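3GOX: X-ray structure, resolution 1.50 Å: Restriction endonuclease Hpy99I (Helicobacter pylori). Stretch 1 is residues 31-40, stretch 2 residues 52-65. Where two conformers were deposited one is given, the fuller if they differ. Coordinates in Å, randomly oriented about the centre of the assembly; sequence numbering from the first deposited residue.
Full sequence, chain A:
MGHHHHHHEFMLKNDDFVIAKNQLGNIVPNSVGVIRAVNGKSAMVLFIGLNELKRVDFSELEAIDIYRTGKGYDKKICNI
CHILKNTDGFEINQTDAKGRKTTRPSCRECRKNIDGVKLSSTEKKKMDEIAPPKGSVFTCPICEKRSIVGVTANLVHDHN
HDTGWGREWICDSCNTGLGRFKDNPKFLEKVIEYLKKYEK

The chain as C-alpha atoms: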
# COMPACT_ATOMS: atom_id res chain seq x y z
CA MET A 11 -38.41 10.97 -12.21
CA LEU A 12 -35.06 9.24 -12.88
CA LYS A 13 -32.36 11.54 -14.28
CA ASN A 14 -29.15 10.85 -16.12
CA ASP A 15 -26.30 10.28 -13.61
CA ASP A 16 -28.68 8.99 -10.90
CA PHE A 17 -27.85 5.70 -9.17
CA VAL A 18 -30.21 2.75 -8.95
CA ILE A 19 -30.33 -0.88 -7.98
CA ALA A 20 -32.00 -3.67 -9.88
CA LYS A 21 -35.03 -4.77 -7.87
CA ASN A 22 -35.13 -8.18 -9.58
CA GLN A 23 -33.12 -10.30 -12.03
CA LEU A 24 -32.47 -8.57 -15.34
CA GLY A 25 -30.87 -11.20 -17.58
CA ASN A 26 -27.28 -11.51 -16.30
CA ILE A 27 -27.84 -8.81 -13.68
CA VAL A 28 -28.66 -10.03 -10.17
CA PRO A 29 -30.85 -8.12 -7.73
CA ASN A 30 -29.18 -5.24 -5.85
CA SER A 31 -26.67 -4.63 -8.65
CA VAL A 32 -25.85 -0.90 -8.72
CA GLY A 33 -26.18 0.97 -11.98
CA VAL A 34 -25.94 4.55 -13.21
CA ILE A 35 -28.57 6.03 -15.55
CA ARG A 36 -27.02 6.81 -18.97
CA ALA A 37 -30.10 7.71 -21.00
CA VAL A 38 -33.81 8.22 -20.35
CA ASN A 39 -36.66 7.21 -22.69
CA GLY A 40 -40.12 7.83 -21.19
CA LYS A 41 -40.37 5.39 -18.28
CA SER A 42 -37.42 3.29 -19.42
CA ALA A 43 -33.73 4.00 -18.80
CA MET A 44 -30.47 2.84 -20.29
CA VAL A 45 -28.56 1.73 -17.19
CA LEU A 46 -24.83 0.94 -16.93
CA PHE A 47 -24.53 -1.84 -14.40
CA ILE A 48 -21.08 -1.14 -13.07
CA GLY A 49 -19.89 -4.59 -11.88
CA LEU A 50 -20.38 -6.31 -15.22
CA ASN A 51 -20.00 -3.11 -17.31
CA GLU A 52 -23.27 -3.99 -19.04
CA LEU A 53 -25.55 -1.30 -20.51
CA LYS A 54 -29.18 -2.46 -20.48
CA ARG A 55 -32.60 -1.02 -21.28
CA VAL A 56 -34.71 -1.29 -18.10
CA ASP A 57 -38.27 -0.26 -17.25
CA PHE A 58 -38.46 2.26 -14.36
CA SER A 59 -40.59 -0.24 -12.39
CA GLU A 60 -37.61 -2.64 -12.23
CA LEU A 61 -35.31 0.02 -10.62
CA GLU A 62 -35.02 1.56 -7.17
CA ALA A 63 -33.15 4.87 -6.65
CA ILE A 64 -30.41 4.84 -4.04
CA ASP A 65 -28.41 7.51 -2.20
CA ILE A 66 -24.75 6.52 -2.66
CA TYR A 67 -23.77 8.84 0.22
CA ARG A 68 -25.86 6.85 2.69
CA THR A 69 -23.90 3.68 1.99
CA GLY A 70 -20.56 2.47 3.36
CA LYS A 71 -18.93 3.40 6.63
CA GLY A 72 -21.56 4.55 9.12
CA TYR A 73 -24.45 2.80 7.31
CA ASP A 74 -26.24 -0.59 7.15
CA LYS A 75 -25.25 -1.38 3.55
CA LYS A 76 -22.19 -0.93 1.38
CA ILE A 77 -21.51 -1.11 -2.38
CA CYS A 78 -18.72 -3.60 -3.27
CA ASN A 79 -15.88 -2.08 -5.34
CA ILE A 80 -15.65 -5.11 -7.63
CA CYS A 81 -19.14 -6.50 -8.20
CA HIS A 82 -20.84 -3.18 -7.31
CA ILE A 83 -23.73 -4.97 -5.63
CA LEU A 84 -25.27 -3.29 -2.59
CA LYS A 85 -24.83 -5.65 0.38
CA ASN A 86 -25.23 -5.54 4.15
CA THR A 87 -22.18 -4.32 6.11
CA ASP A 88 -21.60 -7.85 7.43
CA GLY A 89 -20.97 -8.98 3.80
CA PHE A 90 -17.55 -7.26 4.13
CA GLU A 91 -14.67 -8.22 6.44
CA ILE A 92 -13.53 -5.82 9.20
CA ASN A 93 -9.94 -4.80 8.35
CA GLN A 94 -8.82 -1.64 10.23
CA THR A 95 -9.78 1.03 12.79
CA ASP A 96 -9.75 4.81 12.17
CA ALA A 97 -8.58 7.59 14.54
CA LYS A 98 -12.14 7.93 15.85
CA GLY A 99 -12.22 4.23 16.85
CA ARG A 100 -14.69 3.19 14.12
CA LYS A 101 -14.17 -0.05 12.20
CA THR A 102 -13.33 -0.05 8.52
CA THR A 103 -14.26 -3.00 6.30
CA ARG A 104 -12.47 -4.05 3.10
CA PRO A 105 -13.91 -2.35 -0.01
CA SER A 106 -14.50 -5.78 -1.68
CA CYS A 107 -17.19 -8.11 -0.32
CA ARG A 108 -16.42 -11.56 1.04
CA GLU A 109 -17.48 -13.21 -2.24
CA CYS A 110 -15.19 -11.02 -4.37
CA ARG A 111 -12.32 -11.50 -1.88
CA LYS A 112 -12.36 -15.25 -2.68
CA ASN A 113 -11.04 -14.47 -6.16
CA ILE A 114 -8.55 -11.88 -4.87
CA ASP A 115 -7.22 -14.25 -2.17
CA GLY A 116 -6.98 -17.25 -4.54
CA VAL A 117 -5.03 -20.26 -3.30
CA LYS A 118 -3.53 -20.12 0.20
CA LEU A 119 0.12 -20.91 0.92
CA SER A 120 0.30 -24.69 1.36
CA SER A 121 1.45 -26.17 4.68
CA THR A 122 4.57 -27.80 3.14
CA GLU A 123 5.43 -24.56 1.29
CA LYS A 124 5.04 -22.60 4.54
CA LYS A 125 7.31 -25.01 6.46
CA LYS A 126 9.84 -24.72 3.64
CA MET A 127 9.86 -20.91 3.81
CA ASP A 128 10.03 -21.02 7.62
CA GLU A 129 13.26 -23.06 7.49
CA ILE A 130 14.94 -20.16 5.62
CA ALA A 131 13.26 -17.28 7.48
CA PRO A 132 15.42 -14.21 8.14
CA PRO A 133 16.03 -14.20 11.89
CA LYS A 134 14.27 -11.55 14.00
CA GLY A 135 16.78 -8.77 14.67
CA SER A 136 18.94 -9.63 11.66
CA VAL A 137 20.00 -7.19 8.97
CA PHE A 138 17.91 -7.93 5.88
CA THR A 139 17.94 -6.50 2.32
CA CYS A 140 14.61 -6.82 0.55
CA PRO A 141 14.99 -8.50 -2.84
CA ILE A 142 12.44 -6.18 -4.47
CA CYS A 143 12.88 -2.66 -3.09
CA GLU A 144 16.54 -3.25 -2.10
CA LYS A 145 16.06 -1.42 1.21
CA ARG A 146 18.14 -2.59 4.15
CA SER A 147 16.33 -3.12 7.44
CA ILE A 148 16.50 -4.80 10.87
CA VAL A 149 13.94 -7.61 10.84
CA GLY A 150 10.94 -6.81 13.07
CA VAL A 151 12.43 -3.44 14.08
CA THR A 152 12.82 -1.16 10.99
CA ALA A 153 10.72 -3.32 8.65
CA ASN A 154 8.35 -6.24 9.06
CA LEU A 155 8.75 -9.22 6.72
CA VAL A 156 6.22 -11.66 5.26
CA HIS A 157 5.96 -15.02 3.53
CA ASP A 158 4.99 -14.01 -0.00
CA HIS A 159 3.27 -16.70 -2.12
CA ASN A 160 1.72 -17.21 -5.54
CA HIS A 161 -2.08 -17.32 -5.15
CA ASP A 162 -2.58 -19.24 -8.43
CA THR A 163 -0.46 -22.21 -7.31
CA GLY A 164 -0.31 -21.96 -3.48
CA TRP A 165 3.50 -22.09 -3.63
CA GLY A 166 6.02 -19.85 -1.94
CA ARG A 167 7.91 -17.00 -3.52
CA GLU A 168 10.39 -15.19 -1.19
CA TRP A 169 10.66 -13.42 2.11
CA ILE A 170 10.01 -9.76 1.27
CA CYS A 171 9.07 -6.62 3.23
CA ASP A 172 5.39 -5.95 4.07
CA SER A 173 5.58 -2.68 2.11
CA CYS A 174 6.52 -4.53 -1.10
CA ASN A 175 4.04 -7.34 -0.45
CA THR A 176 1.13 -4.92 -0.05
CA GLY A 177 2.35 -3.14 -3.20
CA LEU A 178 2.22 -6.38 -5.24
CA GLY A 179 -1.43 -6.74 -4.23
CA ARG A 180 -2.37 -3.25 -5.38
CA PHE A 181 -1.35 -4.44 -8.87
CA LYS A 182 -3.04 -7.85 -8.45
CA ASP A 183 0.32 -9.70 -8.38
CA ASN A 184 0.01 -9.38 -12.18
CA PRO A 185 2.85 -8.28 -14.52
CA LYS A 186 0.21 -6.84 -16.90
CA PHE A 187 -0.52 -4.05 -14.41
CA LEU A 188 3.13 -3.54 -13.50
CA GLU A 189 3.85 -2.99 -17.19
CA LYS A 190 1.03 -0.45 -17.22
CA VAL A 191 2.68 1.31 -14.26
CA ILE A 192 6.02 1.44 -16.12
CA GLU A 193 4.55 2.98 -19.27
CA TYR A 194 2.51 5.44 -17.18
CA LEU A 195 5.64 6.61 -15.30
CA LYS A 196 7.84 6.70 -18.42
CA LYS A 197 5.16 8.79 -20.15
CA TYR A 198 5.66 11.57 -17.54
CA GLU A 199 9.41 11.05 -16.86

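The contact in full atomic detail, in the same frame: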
# COMPACT_ATOMS: atom_id res chain seq x y z
N SER A 31 -27.75 -5.17 -7.81
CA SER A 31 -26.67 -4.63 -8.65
C SER A 31 -26.87 -3.14 -8.82
O SER A 31 -27.97 -2.71 -9.18
CB SER A 31 -26.69 -5.30 -10.01
OG SER A 31 -26.38 -6.68 -9.92
N VAL A 32 -25.82 -2.35 -8.57
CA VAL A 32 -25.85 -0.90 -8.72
C VAL A 32 -25.56 -0.53 -10.16
O VAL A 32 -24.63 -1.02 -10.79
CB VAL A 32 -24.84 -0.21 -7.78
CG1 VAL A 32 -24.85 1.33 -7.97
CG2 VAL A 32 -25.16 -0.58 -6.34
N GLY A 33 -26.38 0.39 -10.66
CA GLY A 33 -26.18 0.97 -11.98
C GLY A 33 -26.32 2.48 -11.95
O GLY A 33 -26.87 3.05 -11.01
N VAL A 34 -25.79 3.11 -12.99
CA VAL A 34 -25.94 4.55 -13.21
C VAL A 34 -26.79 4.77 -14.48
O VAL A 34 -26.66 4.06 -15.50
CB VAL A 34 -24.57 5.24 -13.31
CG1 VAL A 34 -23.72 4.70 -14.43
CG2 VAL A 34 -24.75 6.74 -13.42
N ILE A 35 -27.70 5.74 -14.42
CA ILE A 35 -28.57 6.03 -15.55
C ILE A 35 -27.79 6.79 -16.62
O ILE A 35 -27.20 7.83 -16.33
CB ILE A 35 -29.78 6.88 -15.10
CG1 ILE A 35 -30.55 6.17 -13.99
CG2 ILE A 35 -30.69 7.24 -16.30
CD1 ILE A 35 -31.03 4.83 -14.36
N ARG A 36 -27.79 6.25 -17.85
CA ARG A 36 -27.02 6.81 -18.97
C ARG A 36 -27.87 7.46 -20.05
O ARG A 36 -27.37 8.27 -20.83
CB ARG A 36 -26.13 5.71 -19.59
CG ARG A 36 -25.04 5.17 -18.67
CD ARG A 36 -24.19 6.25 -17.98
NE ARG A 36 -22.79 5.88 -17.89
CZ ARG A 36 -21.90 6.51 -17.12
NH1 ARG A 36 -22.28 7.51 -16.33
NH2 ARG A 36 -20.63 6.10 -17.13
N ALA A 37 -29.13 7.05 -20.14
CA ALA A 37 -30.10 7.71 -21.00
C ALA A 37 -31.48 7.44 -20.44
O ALA A 37 -31.69 6.45 -19.75
CB ALA A 37 -29.98 7.23 -22.45
N VAL A 38 -32.41 8.33 -20.76
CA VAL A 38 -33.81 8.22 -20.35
C VAL A 38 -34.71 8.23 -21.58
O VAL A 38 -34.57 9.10 -22.45
CB VAL A 38 -34.22 9.38 -19.40
CG1 VAL A 38 -35.70 9.31 -19.07
CG2 VAL A 38 -33.37 9.38 -18.12
N ASN A 39 -35.61 7.26 -21.65
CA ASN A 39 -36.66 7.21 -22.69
C ASN A 39 -38.08 6.96 -22.13
O ASN A 39 -38.49 5.81 -21.99
CB ASN A 39 -36.35 6.09 -23.67
CG ASN A 39 -35.21 6.43 -24.58
OD1 ASN A 39 -34.09 5.95 -24.41
ND2 ASN A 39 -35.48 7.27 -25.57
N GLY A 40 -38.82 8.01 -21.84
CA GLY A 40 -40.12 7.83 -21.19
C GLY A 40 -39.93 7.22 -19.81
O GLY A 40 -39.20 7.76 -19.00
N GLU A 52 -22.23 -3.61 -18.09
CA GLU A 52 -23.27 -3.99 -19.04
C GLU A 52 -24.31 -2.88 -19.10
O GLU A 52 -24.85 -2.50 -18.07
CB GLU A 52 -23.92 -5.30 -18.60
CG GLU A 52 -24.82 -5.90 -19.63
CD GLU A 52 -25.25 -7.33 -19.30
OE1 GLU A 52 -24.45 -8.11 -18.72
OE2 GLU A 52 -26.39 -7.66 -19.66
N LEU A 53 -24.58 -2.37 -20.30
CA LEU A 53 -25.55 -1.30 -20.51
C LEU A 53 -26.84 -1.96 -20.97
O LEU A 53 -26.85 -2.66 -22.00
CB LEU A 53 -25.04 -0.30 -21.57
CG LEU A 53 -24.95 1.19 -21.18
CD1 LEU A 53 -24.44 2.06 -22.33
CD2 LEU A 53 -26.26 1.71 -20.70
N LYS A 54 -27.92 -1.78 -20.21
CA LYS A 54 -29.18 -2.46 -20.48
C LYS A 54 -30.34 -1.48 -20.47
O LYS A 54 -30.34 -0.53 -19.69
CB LYS A 54 -29.45 -3.51 -19.41
CG LYS A 54 -28.58 -4.75 -19.54
CD LYS A 54 -28.83 -5.73 -18.42
CE LYS A 54 -30.15 -6.46 -18.58
NZ LYS A 54 -30.14 -7.51 -19.65
N ARG A 55 -31.33 -1.74 -21.33
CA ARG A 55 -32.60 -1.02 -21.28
C ARG A 55 -33.51 -1.63 -20.21
O ARG A 55 -33.81 -2.83 -20.26
CB ARG A 55 -33.33 -1.07 -22.63
CG ARG A 55 -34.57 -0.21 -22.62
CD ARG A 55 -35.16 0.02 -24.00
NE ARG A 55 -34.33 0.88 -24.86
CZ ARG A 55 -34.09 2.18 -24.66
NH1 ARG A 55 -34.57 2.83 -23.60
NH2 ARG A 55 -33.34 2.84 -25.53
N VAL A 56 -33.96 -0.80 -19.26
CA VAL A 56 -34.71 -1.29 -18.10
C VAL A 56 -35.93 -0.40 -17.85
O VAL A 56 -35.82 0.81 -17.81
CB VAL A 56 -33.84 -1.31 -16.81
CG1 VAL A 56 -34.62 -1.97 -15.68
CG2 VAL A 56 -32.49 -2.05 -17.06
N ASP A 57 -37.09 -1.01 -17.67
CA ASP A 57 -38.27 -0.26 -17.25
C ASP A 57 -38.09 0.36 -15.86
O ASP A 57 -37.51 -0.27 -14.97
CB ASP A 57 -39.52 -1.15 -17.25
CG ASP A 57 -40.24 -1.12 -18.57
OD1 ASP A 57 -39.73 -1.73 -19.53
OD2 ASP A 57 -41.31 -0.46 -18.65
N PHE A 58 -38.61 1.57 -15.65
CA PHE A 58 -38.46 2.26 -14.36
C PHE A 58 -38.97 1.40 -13.20
O PHE A 58 -38.42 1.46 -12.10
CB PHE A 58 -39.23 3.59 -14.34
CG PHE A 58 -38.53 4.76 -15.01
CD1 PHE A 58 -37.48 4.58 -15.89
CD2 PHE A 58 -38.99 6.05 -14.77
CE1 PHE A 58 -36.89 5.70 -16.52
CE2 PHE A 58 -38.39 7.16 -15.39
CZ PHE A 58 -37.35 6.97 -16.26
N SER A 59 -40.00 0.59 -13.45
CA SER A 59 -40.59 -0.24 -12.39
C SER A 59 -39.64 -1.30 -11.85
O SER A 59 -39.87 -1.80 -10.74
CB SER A 59 -41.87 -0.90 -12.88
OG SER A 59 -41.62 -1.82 -13.93
N GLU A 60 -38.61 -1.63 -12.61
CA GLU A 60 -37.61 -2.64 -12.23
C GLU A 60 -36.42 -2.03 -11.47
O GLU A 60 -35.50 -2.75 -11.11
CB GLU A 60 -37.09 -3.34 -13.49
CG GLU A 60 -38.11 -4.13 -14.26
CD GLU A 60 -38.46 -5.45 -13.61
OE1 GLU A 60 -37.57 -6.07 -12.98
OE2 GLU A 60 -39.64 -5.86 -13.70
N LEU A 61 -36.44 -0.71 -11.24
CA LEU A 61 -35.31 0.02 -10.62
C LEU A 61 -35.74 0.71 -9.34
O LEU A 61 -36.89 1.13 -9.22
CB LEU A 61 -34.78 1.09 -11.57
CG LEU A 61 -34.27 0.58 -12.93
CD1 LEU A 61 -33.96 1.73 -13.88
CD2 LEU A 61 -33.07 -0.35 -12.77
N GLU A 62 -34.80 0.82 -8.39
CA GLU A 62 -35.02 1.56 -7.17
C GLU A 62 -33.85 2.56 -7.01
O GLU A 62 -32.69 2.18 -7.01
CB GLU A 62 -35.06 0.61 -5.98
CG GLU A 62 -35.31 1.29 -4.67
CD GLU A 62 -35.35 0.31 -3.51
OE1 GLU A 62 -35.68 -0.89 -3.72
OE2 GLU A 62 -35.06 0.75 -2.38
N ALA A 63 -34.16 3.84 -6.90
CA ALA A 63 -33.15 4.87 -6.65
C ALA A 63 -32.50 4.65 -5.30
O ALA A 63 -33.15 4.30 -4.32
CB ALA A 63 -33.77 6.27 -6.68
N ILE A 64 -31.18 4.85 -5.28
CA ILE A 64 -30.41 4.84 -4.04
C ILE A 64 -29.59 6.12 -3.85
O ILE A 64 -29.27 6.83 -4.82
CB ILE A 64 -29.48 3.60 -3.95
CG1 ILE A 64 -28.41 3.60 -5.05
CG2 ILE A 64 -30.29 2.34 -4.00
CD1 ILE A 64 -27.24 2.57 -4.76
N ASP A 65 -29.28 6.41 -2.59
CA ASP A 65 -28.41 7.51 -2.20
C ASP A 65 -27.03 6.93 -1.88
O ASP A 65 -26.82 6.32 -0.82
CB ASP A 65 -28.97 8.26 -0.99
CG ASP A 65 -28.10 9.44 -0.55
OD1 ASP A 65 -27.04 9.69 -1.15
OD2 ASP A 65 -28.50 10.13 0.42

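Phe 58 covers the most surface in this contact. It lies in a short 3-10 segment that follows the strand 52-57. Its CA-to-CB bond points sideways, but chi1 is near -80° (m) and the ring ends closer to stretch 1. The ring tip meets two residues there. Val 38 CG1 is 4.0 Å from Phe 58 CZ and sits at the ring edge, near the ring plane, so the packing is edge-on and apolar. Gly 40 O lies 3.4 Å from Phe 58 CZ. Gly 40 thus contributes a backbone atom, and its positive phi of 64° is one that favours glycine.

Asn 39 and Arg 55 form the polar part of the contact. Asn 39 points toward stretch 2. Arg 55 starts sideways, and its long side chain brings the guanidinium nearer. Arg 55 NH1 donates a hydrogen bond to Asn 39 OD1 at 3.3 Å. Arg 55 NH2 donates a weak one to Asn 39 OD1 at 3.4 Å. The single oxygen therefore accepts from both terminal nitrogens, at the edge of the guanidinium and near its plane. Both distances are long for hydrogen bonds, and both residues are exposed. Asn 39 was deposited in two conformers; this description applies to the one given.

The remaining contacts are between side-chain carbons. Arg 36 CB is 4.2 Å from Leu 53 CD2, so the arginine meets the leucine through the aliphatic base of its side chain. Ile 35 CD1 approaches Leu 61 CD1 at 4.3 Å; both residues are buried, and each turns the end of its side chain nearer. Val 32 CG2 packs against Ile 64 CD1 at 4.1 Å. The backbones stay well apart, with Val 32 CA and Ile 64 CA separated by 8.7 Å. Side chains bridge that gap.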